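PDB 7DWW: msDPBB_sym2 protein from Synthetic construct, which is a computationally designed double-psi beta-barrel built to recreate the core fold of RNA polymerase, with no natural function inferred. Local coordinates for residues A[8-13]-A[62-67]; A[37-42]-A[49-54]. One frame throughout, in Å; residues are numbered along the deposited sequence.

Contact 1: residues A[8-13]-A[62-67]; sequences RVALAH and KNIVRM
Arg8 to Leu11 and Ile64 to Met67 run as parallel neighbours in one sheet, their short axes 4.6 Å apart and inclined by 38°. Backbone bonds alternate between the strands, from Arg8 N to Asn63 O, through Val65 N to Arg8 O, Ala10 N to Val65 O and Met67 N to Ala10 O, and finally from Ala12 N to Met67 O at 2.7 Å. This pairing joins the end of strand 4-11 to strand 64-67 in the double-psi barrel, with Val9, Val65 and Met67 on the buried side beside Met72 of helix 69-75 and Val83 of strand 82-87. CG beside the backbone N and a straight chi2 bring Met67 SD to 4.0 Å from Val9 CG1. On the face of Ala10, Ile64 and Arg66, the extended Arg66 chain carries its guanidinium out beside Ala10 and over the side chain of Ile64, where NH1 donates to Leu11 O at 3.0 Å, a somewhat bent bond (139°). Asp59 adds a long, weak ion pair to Arg66 NE. His13 NE2 sits over the centre of one guanidinium face, 3.7 Å from Arg66 CZ, with the two planes 30° apart, although the ring is poorly ordered. Ile64 CD1 lies against the opposite face, toward its rim. One planar cation is thus layered between a methyl and an imidazole while a backbone carbonyl holds its edge; a protonated His13 would probably be disfavoured so close to it.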
loop_
_atom_site.group_PDB
_atom_site.type_symbol
_atom_site.label_atom_id
_atom_site.label_comp_id
_atom_site.label_asym_id
_atom_site.label_seq_id
_atom_site.Cartn_x
_atom_site.Cartn_y
_atom_site.Cartn_z
ATOM N N ARG A 8 1.623 7.064 -3.541
ATOM C CA ARG A 8 3.059 7.194 -3.399
ATOM C C ARG A 8 3.553 6.293 -2.280
ATOM O O ARG A 8 2.932 6.204 -1.216
ATOM C CB ARG A 8 3.477 8.631 -3.095
ATOM C CG ARG A 8 4.475 9.180 -4.081
ATOM C CD ARG A 8 4.687 10.657 -3.849
ATOM N NE ARG A 8 4.327 11.512 -4.973
ATOM C CZ ARG A 8 5.005 11.623 -6.113
ATOM N NH1 ARG A 8 6.103 10.909 -6.309
ATOM N NH2 ARG A 8 4.583 12.460 -7.061
ATOM N N VAL A 9 4.698 5.665 -2.512
ATOM C CA VAL A 9 5.226 4.674 -1.585
ATOM C C VAL A 9 5.844 5.406 -0.399
ATOM O O VAL A 9 6.601 6.372 -0.583
ATOM C CB VAL A 9 6.245 3.768 -2.300
ATOM C CG1 VAL A 9 7.027 2.886 -1.313
ATOM C CG2 VAL A 9 5.531 2.949 -3.386
ATOM N N ALA A 10 5.497 4.981 0.812
ATOM C CA ALA A 10 6.094 5.459 2.050
ATOM C C ALA A 10 6.455 4.279 2.941
ATOM O O ALA A 10 5.937 3.182 2.786
ATOM C CB ALA A 10 5.163 6.399 2.819
ATOM N N LEU A 11 7.370 4.526 3.859
ATOM C CA LEU A 11 7.937 3.480 4.697
ATOM C C LEU A 11 7.030 3.185 5.898
ATOM O O LEU A 11 6.600 4.107 6.600
ATOM C CB LEU A 11 9.331 3.915 5.131
ATOM C CG LEU A 11 10.156 2.992 6.016
ATOM C CD1 LEU A 11 10.404 1.685 5.281
ATOM C CD2 LEU A 11 11.474 3.636 6.403
ATOM N N ALA A 12 6.691 1.907 6.087
ATOM C CA ALA A 12 5.906 1.498 7.243
ATOM C C ALA A 12 6.600 1.892 8.542
ATOM O O ALA A 12 7.826 1.878 8.648
ATOM C CB ALA A 12 5.682 -0.022 7.211
ATOM N N HIS A 13 5.791 2.147 9.546
ATOM C CA HIS A 13 6.271 2.429 10.918
ATOM C C HIS A 13 6.904 1.146 11.441
ATOM O O HIS A 13 6.476 0.097 11.047
ATOM C CB HIS A 13 5.116 3.003 11.751
ATOM C CG HIS A 13 4.745 4.383 11.311
ATOM N ND1 HIS A 13 3.498 4.911 11.478
ATOM C CD2 HIS A 13 5.472 5.343 10.708
ATOM C CE1 HIS A 13 3.472 6.134 11.003
ATOM N NE2 HIS A 13 4.674 6.420 10.536
ATOM N N LYS A 62 -2.699 12.514 1.932
ATOM C CA LYS A 62 -1.400 12.123 1.318
ATOM C C LYS A 62 -1.514 11.189 0.122
ATOM O O LYS A 62 -0.702 11.315 -0.761
ATOM C CB LYS A 62 -0.491 11.540 2.395
ATOM C CG LYS A 62 -0.791 12.028 3.799
ATOM C CD LYS A 62 0.449 12.107 4.635
ATOM C CE LYS A 62 0.175 12.089 6.119
ATOM N NZ LYS A 62 1.160 12.900 6.866
ATOM N N ASN A 63 -2.476 10.289 0.107
ATOM C CA ASN A 63 -2.535 9.314 -1.005
ATOM C C ASN A 63 -1.210 8.533 -0.995
ATOM O O ASN A 63 -0.539 8.424 -2.015
ATOM C CB ASN A 63 -3.134 9.908 -2.281
ATOM C CG ASN A 63 -2.801 9.153 -3.534
ATOM O OD1 ASN A 63 -1.901 9.533 -4.270
ATOM N ND2 ASN A 63 -3.488 8.053 -3.744
ATOM N N ILE A 64 -0.851 8.019 0.174
ATOM C CA ILE A 64 0.380 7.196 0.296
ATOM C C ILE A 64 -0.040 5.758 0.593
ATOM O O ILE A 64 -1.172 5.546 0.996
ATOM C CB ILE A 64 1.279 7.690 1.439
ATOM C CG1 ILE A 64 0.483 7.905 2.720
ATOM C CG2 ILE A 64 2.085 8.911 1.037
ATOM C CD1 ILE A 64 1.331 8.041 3.945
ATOM N N VAL A 65 0.878 4.835 0.344
ATOM C CA VAL A 65 0.705 3.406 0.716
ATOM C C VAL A 65 1.934 3.068 1.551
ATOM O O VAL A 65 3.017 3.228 1.046
ATOM C CB VAL A 65 0.543 2.479 -0.501
ATOM C CG1 VAL A 65 1.661 2.611 -1.503
ATOM C CG2 VAL A 65 0.392 1.032 -0.071
ATOM N N ARG A 66 1.749 2.696 2.807
ATOM C CA ARG A 66 2.905 2.397 3.657
ATOM C C ARG A 66 3.256 0.922 3.531
ATOM O O ARG A 66 2.377 0.064 3.615
ATOM C CB ARG A 66 2.598 2.731 5.110
ATOM C CG ARG A 66 2.640 4.208 5.403
ATOM C CD ARG A 66 2.790 4.483 6.875
ATOM N NE ARG A 66 2.623 5.909 7.162
ATOM C CZ ARG A 66 3.589 6.814 7.058
ATOM N NH1 ARG A 66 4.805 6.453 6.678
ATOM N NH2 ARG A 66 3.340 8.089 7.354
ATOM N N MET A 67 4.557 0.636 3.359
ATOM C CA MET A 67 5.088 -0.671 3.012
ATOM C C MET A 67 6.325 -0.941 3.858
ATOM O O MET A 67 7.057 -0.028 4.220
ATOM C CB MET A 67 5.478 -0.777 1.517
ATOM C CG MET A 67 4.355 -0.476 0.521
ATOM S SD MET A 67 4.996 -0.558 -1.178
ATOM C CE MET A 67 5.668 -2.211 -1.269
#

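Contact 2: residues A[37-42]-A[49-54]; sequences GDLVEI and IARVAL
Leu39 to Ile42 and Ile49 to Leu54 are antiparallel arms of a hairpin, their short axes 4.6 Å apart at 128°, with Val40 and Ala50 as a hydrogen-bonded pair linked by two N-H to O bonds of 2.9 Å (Val40 N to Ala50 O and Ala50 N to Val40 O). Beyond it Val52 N binds Asp38 O, and Gly37 N reaches Val52 O at 2.7 Å; with phi at 98°, a side chain at Gly37 would press on the preceding carbonyl oxygen. On the outer face Arg51 extends from CG to NE across the neighbouring arm, and its NH1 donates to Gly37 O at 3.0 Å, with the oxygen lying in the guanidinium plane. Leu39 covers one face of that group: CG beside the backbone N (chi1 -74°) brings CD2 over the centre of the guanidinium, 3.3 Å from Arg51 CZ, and the same methyl meets Ile49 CG2 at 3.9 Å. An alanine in place of Leu39 would probably uncover this guanidinium face and leave Arg51 freer to swing about its bond to Gly37 O. On the inner face Val40 and Val52 cross at about a right angle; Val40 CG1 is modelled 3.2 Å from Val52 CG2, closer than methyl groups normally come, so the exact spacing is doubtful. Ile42 CD1 rests on Ala50 CB at 4.0 Å, and Leu32 and Met29 of helix 26-32 close over the two valines. A strongly twisted hairpin with an apolar inner face packed against a helix fits the wall of a double-psi beta-barrel.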
loop_
_atom_site.group_PDB
_atom_site.type_symbol
_atom_site.label_atom_id
_atom_site.label_comp_id
_atom_site.label_asym_id
_atom_site.label_seq_id
_atom_site.Cartn_x
_atom_site.Cartn_y
_atom_site.Cartn_z
ATOM N N GLY A 37 -7.798 -6.470 5.183
ATOM C CA GLY A 37 -7.440 -7.882 4.988
ATOM C C GLY A 37 -7.528 -8.355 3.553
ATOM O O GLY A 37 -7.079 -9.440 3.290
ATOM N N ASP A 38 -8.051 -7.537 2.654
ATOM C CA ASP A 38 -8.180 -7.952 1.241
ATOM C C ASP A 38 -6.815 -8.027 0.564
ATOM O O ASP A 38 -5.905 -7.350 0.968
ATOM C CB ASP A 38 -9.023 -6.943 0.459
ATOM C CG ASP A 38 -10.525 -7.090 0.586
ATOM O OD1 ASP A 38 -10.962 -8.136 1.009
ATOM O OD2 ASP A 38 -11.223 -6.143 0.264
ATOM N N LEU A 39 -6.704 -8.884 -0.434
ATOM C CA LEU A 39 -5.511 -8.923 -1.283
ATOM C C LEU A 39 -5.575 -7.798 -2.308
ATOM O O LEU A 39 -6.646 -7.515 -2.865
ATOM C CB LEU A 39 -5.405 -10.245 -2.029
ATOM C CG LEU A 39 -5.006 -11.533 -1.323
ATOM C CD1 LEU A 39 -5.078 -12.592 -2.352
ATOM C CD2 LEU A 39 -3.596 -11.425 -0.757
ATOM N N VAL A 40 -4.416 -7.166 -2.580
ATOM C CA VAL A 40 -4.279 -6.152 -3.616
ATOM C C VAL A 40 -2.981 -6.468 -4.317
ATOM O O VAL A 40 -2.064 -7.049 -3.728
ATOM C CB VAL A 40 -4.238 -4.697 -3.065
ATOM C CG1 VAL A 40 -5.600 -4.296 -2.494
ATOM C CG2 VAL A 40 -3.100 -4.535 -2.091
ATOM N N GLU A 41 -2.898 -6.072 -5.584
ATOM C CA GLU A 41 -1.684 -6.178 -6.375
ATOM C C GLU A 41 -1.067 -4.782 -6.503
ATOM O O GLU A 41 -1.783 -3.805 -6.764
ATOM C CB GLU A 41 -1.981 -6.794 -7.755
ATOM C CG GLU A 41 -0.822 -6.818 -8.745
ATOM C CD GLU A 41 -1.101 -7.674 -9.970
ATOM O OE1 GLU A 41 -2.284 -7.940 -10.257
ATOM O OE2 GLU A 41 -0.142 -8.091 -10.649
ATOM N N ILE A 42 0.241 -4.685 -6.273
ATOM C CA ILE A 42 0.956 -3.420 -6.309
ATOM C C ILE A 42 2.002 -3.502 -7.398
ATOM O O ILE A 42 2.818 -4.426 -7.411
ATOM C CB ILE A 42 1.609 -3.093 -4.953
ATOM C CG1 ILE A 42 0.538 -3.052 -3.869
ATOM C CG2 ILE A 42 2.352 -1.751 -5.062
ATOM C CD1 ILE A 42 1.074 -3.257 -2.474
ATOM N N ILE A 49 1.768 -9.077 -4.704
ATOM C CA ILE A 49 0.444 -9.117 -4.100
ATOM C C ILE A 49 0.603 -9.084 -2.584
ATOM O O ILE A 49 1.352 -9.884 -2.015
ATOM C CB ILE A 49 -0.342 -10.348 -4.580
ATOM C CG1 ILE A 49 -0.353 -10.383 -6.117
ATOM C CG2 ILE A 49 -1.774 -10.294 -4.043
ATOM C CD1 ILE A 49 -0.904 -11.655 -6.737
ATOM N N ALA A 50 -0.145 -8.195 -1.927
ATOM C CA ALA A 50 -0.010 -7.941 -0.499
ATOM C C ALA A 50 -1.404 -7.904 0.097
ATOM O O ALA A 50 -2.405 -7.939 -0.620
ATOM C CB ALA A 50 0.726 -6.619 -0.252
ATOM N N ARG A 51 -1.500 -7.741 1.405
ATOM C CA ARG A 51 -2.827 -7.598 2.036
ATOM C C ARG A 51 -2.916 -6.172 2.562
ATOM O O ARG A 51 -1.901 -5.634 2.922
ATOM C CB ARG A 51 -3.071 -8.668 3.098
ATOM C CG ARG A 51 -3.164 -10.062 2.506
ATOM C CD ARG A 51 -3.943 -11.098 3.297
ATOM N NE ARG A 51 -4.060 -12.311 2.518
ATOM C CZ ARG A 51 -5.151 -12.675 1.871
ATOM N NH1 ARG A 51 -6.228 -11.923 1.928
ATOM N NH2 ARG A 51 -5.163 -13.787 1.176
ATOM N N VAL A 52 -4.119 -5.628 2.642
ATOM C CA VAL A 52 -4.322 -4.205 3.015
ATOM C C VAL A 52 -4.815 -4.059 4.449
ATOM O O VAL A 52 -5.641 -4.846 4.858
ATOM C CB VAL A 52 -5.321 -3.551 2.044
ATOM C CG1 VAL A 52 -5.431 -2.060 2.248
ATOM C CG2 VAL A 52 -4.962 -3.831 0.616
ATOM N N ALA A 53 -4.332 -3.027 5.129
ATOM C CA ALA A 53 -4.780 -2.674 6.488
ATOM C C ALA A 53 -4.909 -1.154 6.599
ATOM O O ALA A 53 -4.344 -0.463 5.788
ATOM C CB ALA A 53 -3.843 -3.232 7.515
ATOM N N LEU A 54 -5.640 -0.682 7.588
ATOM C CA LEU A 54 -5.892 0.765 7.734
ATOM C C LEU A 54 -4.619 1.533 8.066
ATOM O O LEU A 54 -3.878 1.108 8.931
ATOM C CB LEU A 54 -6.946 0.995 8.811
ATOM C CG LEU A 54 -8.360 1.143 8.278
ATOM C CD1 LEU A 54 -9.360 1.250 9.409
ATOM C CD2 LEU A 54 -8.451 2.339 7.357
#

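How the contacts relate
Contacts 1 and 2 lie on opposite sides of the chain's centre, their own centres 13 Å apart; the nearest atoms approach to about 5 Å without touching. The two are parts of one mixed sheet: strand 82-87 lies between strands 4-11 and 39-43, so the parallel pair of contact 1 and the antiparallel hairpin of contact 2 are joined through it. Along the chain, strand 47-54 is followed directly by strand 64-67, and the whole hairpin falls between the two segments of contact 1. Val22 of strand 21-24 touches both Val65 and Met67 of contact 1 and Ile42 of contact 2, bringing the two inner faces to a common barrel interior.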